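Local structure of putative NAD dependent dehydrogenase (Micromonospora echinospora, 6NOR) at residues A[27-32]-A[49-54]. The protein binds NAD and probably acts as an oxidoreductase in the biosynthesis of the aminoglycoside antibiotic gentamicin. Residues are numbered along the deposited sequence; the frame is centred on the assembly and turned at random.
Sequences VAVVGG and VDLRWV. With NAD (nicotinamide-adenine-dinucleotide), chain G.
The first beta-alpha-beta unit of the Rossmann fold brings V27-V29 beside L51-V54 as parallel neighbours, and a beta bulge interrupts their ladder. V27 N donates to D50 O at 2.8 Å, while V27 O faces two successive amides: R52 N at 2.9 Å, in the carbonyl plane, and W53 N by a weak bond of 3.4 Å. The helix-like psi of R52 (-38°) makes the bulge and shifts the register by one residue. Regular pairing then resumes, with V29 N bound to W53 O at 2.8 Å and nearly straight (167°).

Apolar side chains meet on both faces of the pair. On the face of V27, V29 and L51, L51 has CG anti to its backbone N (chi1 178°), and its CD1 reaches V29 CG2 at 3.7 Å. At the start of the second strand, V49 CG1 crosses V27 CG2 at an angle, 3.8 Å away. On the other face, the CB atoms of A28 and W53 touch at 4.0 Å; the indole extends from the pair, and its NE1 donates to D83 OD2, which also takes the salt bridge from R52 NE, while R52 NH1 bridges to D50.

Past the strand, G31 probably opens a GxGxxG-type turn at the adenosine ribose of NAD, with G32 next in the loop, and V30 CG1 lies against the adenine. Helix 59-69 covers L51 and V54, helix 77-81 packs on V30 and W53, and strand 86-91 continues the sheet beyond strand 25-30.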
loop_
_atom_site.group_PDB
_atom_site.type_symbol
_atom_site.label_atom_id
_atom_site.label_comp_id
_atom_site.label_asym_id
_atom_site.label_seq_id
_atom_site.Cartn_x
_atom_site.Cartn_y
_atom_site.Cartn_z
ATOM N N VAL A 27 27.371 0.093 34.294
ATOM C CA VAL A 27 26.306 -0.826 33.927
ATOM C C VAL A 27 26.803 -2.266 33.862
ATOM O O VAL A 27 27.914 -2.519 33.403
ATOM C CB VAL A 27 25.718 -0.431 32.572
ATOM C CG1 VAL A 27 24.568 -1.353 32.179
ATOM C CG2 VAL A 27 25.259 1.011 32.613
ATOM N N ALA A 28 25.995 -3.202 34.347
ATOM C CA ALA A 28 26.218 -4.619 34.053
ATOM C C ALA A 28 25.096 -5.164 33.176
ATOM O O ALA A 28 23.936 -4.813 33.342
ATOM C CB ALA A 28 26.327 -5.431 35.323
ATOM N N VAL A 29 25.456 -6.023 32.238
ATOM C CA VAL A 29 24.480 -6.689 31.402
ATOM C C VAL A 29 24.508 -8.169 31.728
ATOM O O VAL A 29 25.554 -8.782 31.689
ATOM C CB VAL A 29 24.758 -6.462 29.904
ATOM C CG1 VAL A 29 23.877 -7.351 29.045
ATOM C CG2 VAL A 29 24.533 -5.014 29.546
ATOM N N VAL A 30 23.351 -8.722 32.071
ATOM C CA VAL A 30 23.242 -10.120 32.447
ATOM C C VAL A 30 22.499 -10.843 31.348
ATOM O O VAL A 30 21.353 -10.527 31.054
ATOM C CB VAL A 30 22.494 -10.311 33.767
ATOM C CG1 VAL A 30 22.540 -11.786 34.202
ATOM C CG2 VAL A 30 23.051 -9.382 34.848
ATOM N N GLY A 31 23.149 -11.824 30.745
ATOM C CA GLY A 31 22.618 -12.444 29.554
ATOM C C GLY A 31 23.213 -11.745 28.356
ATOM O O GLY A 31 22.772 -10.662 27.996
ATOM N N GLY A 32 24.228 -12.349 27.752
ATOM C CA GLY A 32 24.905 -11.749 26.615
ATOM C C GLY A 32 24.426 -12.328 25.301
ATOM O O GLY A 32 25.185 -12.481 24.337
ATOM N N VAL A 49 27.069 6.358 29.751
ATOM C CA VAL A 49 27.102 4.969 30.191
ATOM C C VAL A 49 28.470 4.313 30.120
ATOM O O VAL A 49 29.168 4.381 29.115
ATOM C CB VAL A 49 26.097 4.122 29.374
ATOM C CG1 VAL A 49 26.432 2.634 29.442
ATOM C CG2 VAL A 49 24.706 4.365 29.888
ATOM N N ASP A 50 28.838 3.671 31.216
ATOM C CA ASP A 50 30.044 2.863 31.276
ATOM C C ASP A 50 29.680 1.383 31.436
ATOM O O ASP A 50 29.293 0.955 32.514
ATOM C CB ASP A 50 30.926 3.340 32.432
ATOM C CG ASP A 50 32.226 2.574 32.535
ATOM O OD1 ASP A 50 32.634 1.954 31.530
ATOM O OD2 ASP A 50 32.838 2.590 33.626
ATOM N N LEU A 51 29.777 0.615 30.352
ATOM C CA LEU A 51 29.508 -0.828 30.390
ATOM C C LEU A 51 30.677 -1.543 31.020
ATOM O O LEU A 51 31.712 -1.723 30.397
ATOM C CB LEU A 51 29.240 -1.400 28.987
ATOM C CG LEU A 51 29.002 -2.922 28.978
ATOM C CD1 LEU A 51 27.802 -3.317 29.823
ATOM C CD2 LEU A 51 28.870 -3.500 27.582
ATOM N N ARG A 52 30.508 -1.960 32.265
ATOM C CA ARG A 52 31.611 -2.552 33.017
ATOM C C ARG A 52 31.636 -4.075 32.959
ATOM O O ARG A 52 32.703 -4.683 32.866
ATOM C CB ARG A 52 31.547 -2.077 34.460
ATOM C CG ARG A 52 31.595 -0.569 34.549
ATOM C CD ARG A 52 31.674 -0.097 35.984
ATOM N NE ARG A 52 32.824 -0.645 36.697
ATOM C CZ ARG A 52 34.035 -0.096 36.701
ATOM N NH1 ARG A 52 34.254 1.022 36.024
ATOM N NH2 ARG A 52 35.026 -0.668 37.377
ATOM N N TRP A 53 30.459 -4.690 32.982
ATOM C CA TRP A 53 30.380 -6.141 33.047
ATOM C C TRP A 53 29.348 -6.718 32.090
ATOM O O TRP A 53 28.277 -6.152 31.913
ATOM C CB TRP A 53 30.044 -6.586 34.470
ATOM C CG TRP A 53 31.089 -6.305 35.507
ATOM C CD1 TRP A 53 31.189 -5.192 36.271
ATOM C CD2 TRP A 53 32.165 -7.166 35.908
ATOM N NE1 TRP A 53 32.260 -5.294 37.121
ATOM C CE2 TRP A 53 32.880 -6.498 36.914
ATOM C CE3 TRP A 53 32.598 -8.433 35.502
ATOM C CZ2 TRP A 53 34.001 -7.053 37.540
ATOM C CZ3 TRP A 53 33.713 -8.993 36.128
ATOM C CH2 TRP A 53 34.398 -8.301 37.135
ATOM N N VAL A 54 29.716 -7.833 31.472
ATOM C CA VAL A 54 28.806 -8.780 30.874
ATOM C C VAL A 54 28.809 -10.023 31.761
ATOM O O VAL A 54 29.864 -10.595 32.022
ATOM C CB VAL A 54 29.218 -9.157 29.439
ATOM C CG1 VAL A 54 28.277 -10.186 28.867
ATOM C CG2 VAL A 54 29.219 -7.946 28.558
HETATM P PA NAD G . 19.067 -15.658 24.200
HETATM O O1A NAD G . 18.860 -17.189 24.295
HETATM O O2A NAD G . 19.551 -15.205 22.874
HETATM O O5B NAD G . 20.109 -15.214 25.285
HETATM C C5B NAD G . 19.932 -15.654 26.620
HETATM C C4B NAD G . 21.310 -15.468 27.308
HETATM O O4B NAD G . 21.203 -15.567 28.602
HETATM C C3B NAD G . 22.227 -16.591 26.880
HETATM O O3B NAD G . 23.424 -16.046 26.518
HETATM C C2B NAD G . 22.376 -17.469 28.153
HETATM O O2B NAD G . 23.710 -18.097 28.136
HETATM C C1B NAD G . 22.317 -16.599 29.078
HETATM N N9A NAD G . 21.851 -17.128 30.347
HETATM C C8A NAD G . 20.975 -18.118 30.608
HETATM N N7A NAD G . 20.837 -18.202 31.954
HETATM C C5A NAD G . 21.619 -17.277 32.513
HETATM C C6A NAD G . 21.865 -16.947 33.813
HETATM N N6A NAD G . 21.319 -17.524 34.938
HETATM N N1A NAD G . 22.694 -15.956 34.104
HETATM C C2A NAD G . 23.326 -15.280 33.112
HETATM N N3A NAD G . 23.089 -15.616 31.821
HETATM C C4A NAD G . 22.238 -16.603 31.521
HETATM O O3 NAD G . 17.708 -14.996 24.547
HETATM P PN NAD G . 17.225 -13.515 24.214
HETATM O O1N NAD G . 18.297 -12.479 24.310
HETATM O O2N NAD G . 16.566 -13.491 22.845
HETATM O O5D NAD G . 16.133 -13.182 25.299
HETATM C C5D NAD G . 16.504 -12.793 26.608
HETATM C C4D NAD G . 15.364 -11.960 27.229
HETATM O O4D NAD G . 15.061 -10.917 26.512
HETATM C C3D NAD G . 14.055 -12.802 27.294
HETATM O O3D NAD G . 13.447 -12.548 28.429
HETATM C C2D NAD G . 13.249 -12.328 26.066
HETATM O O2D NAD G . 11.795 -12.547 26.312
HETATM C C1D NAD G . 13.549 -11.063 25.976
HETATM N N1N NAD G . 13.465 -10.571 24.634
HETATM C C2N NAD G . 12.927 -9.306 24.425
HETATM C C3N NAD G . 12.820 -8.773 23.138
HETATM C C7N NAD G . 12.192 -7.376 22.993
HETATM O O7N NAD G . 12.000 -6.921 21.926
HETATM N N7N NAD G . 11.818 -6.656 24.161
HETATM C C4N NAD G . 13.231 -9.485 22.035
HETATM C C5N NAD G . 13.781 -10.751 22.237
HETATM C C6N NAD G . 13.893 -11.293 23.546
#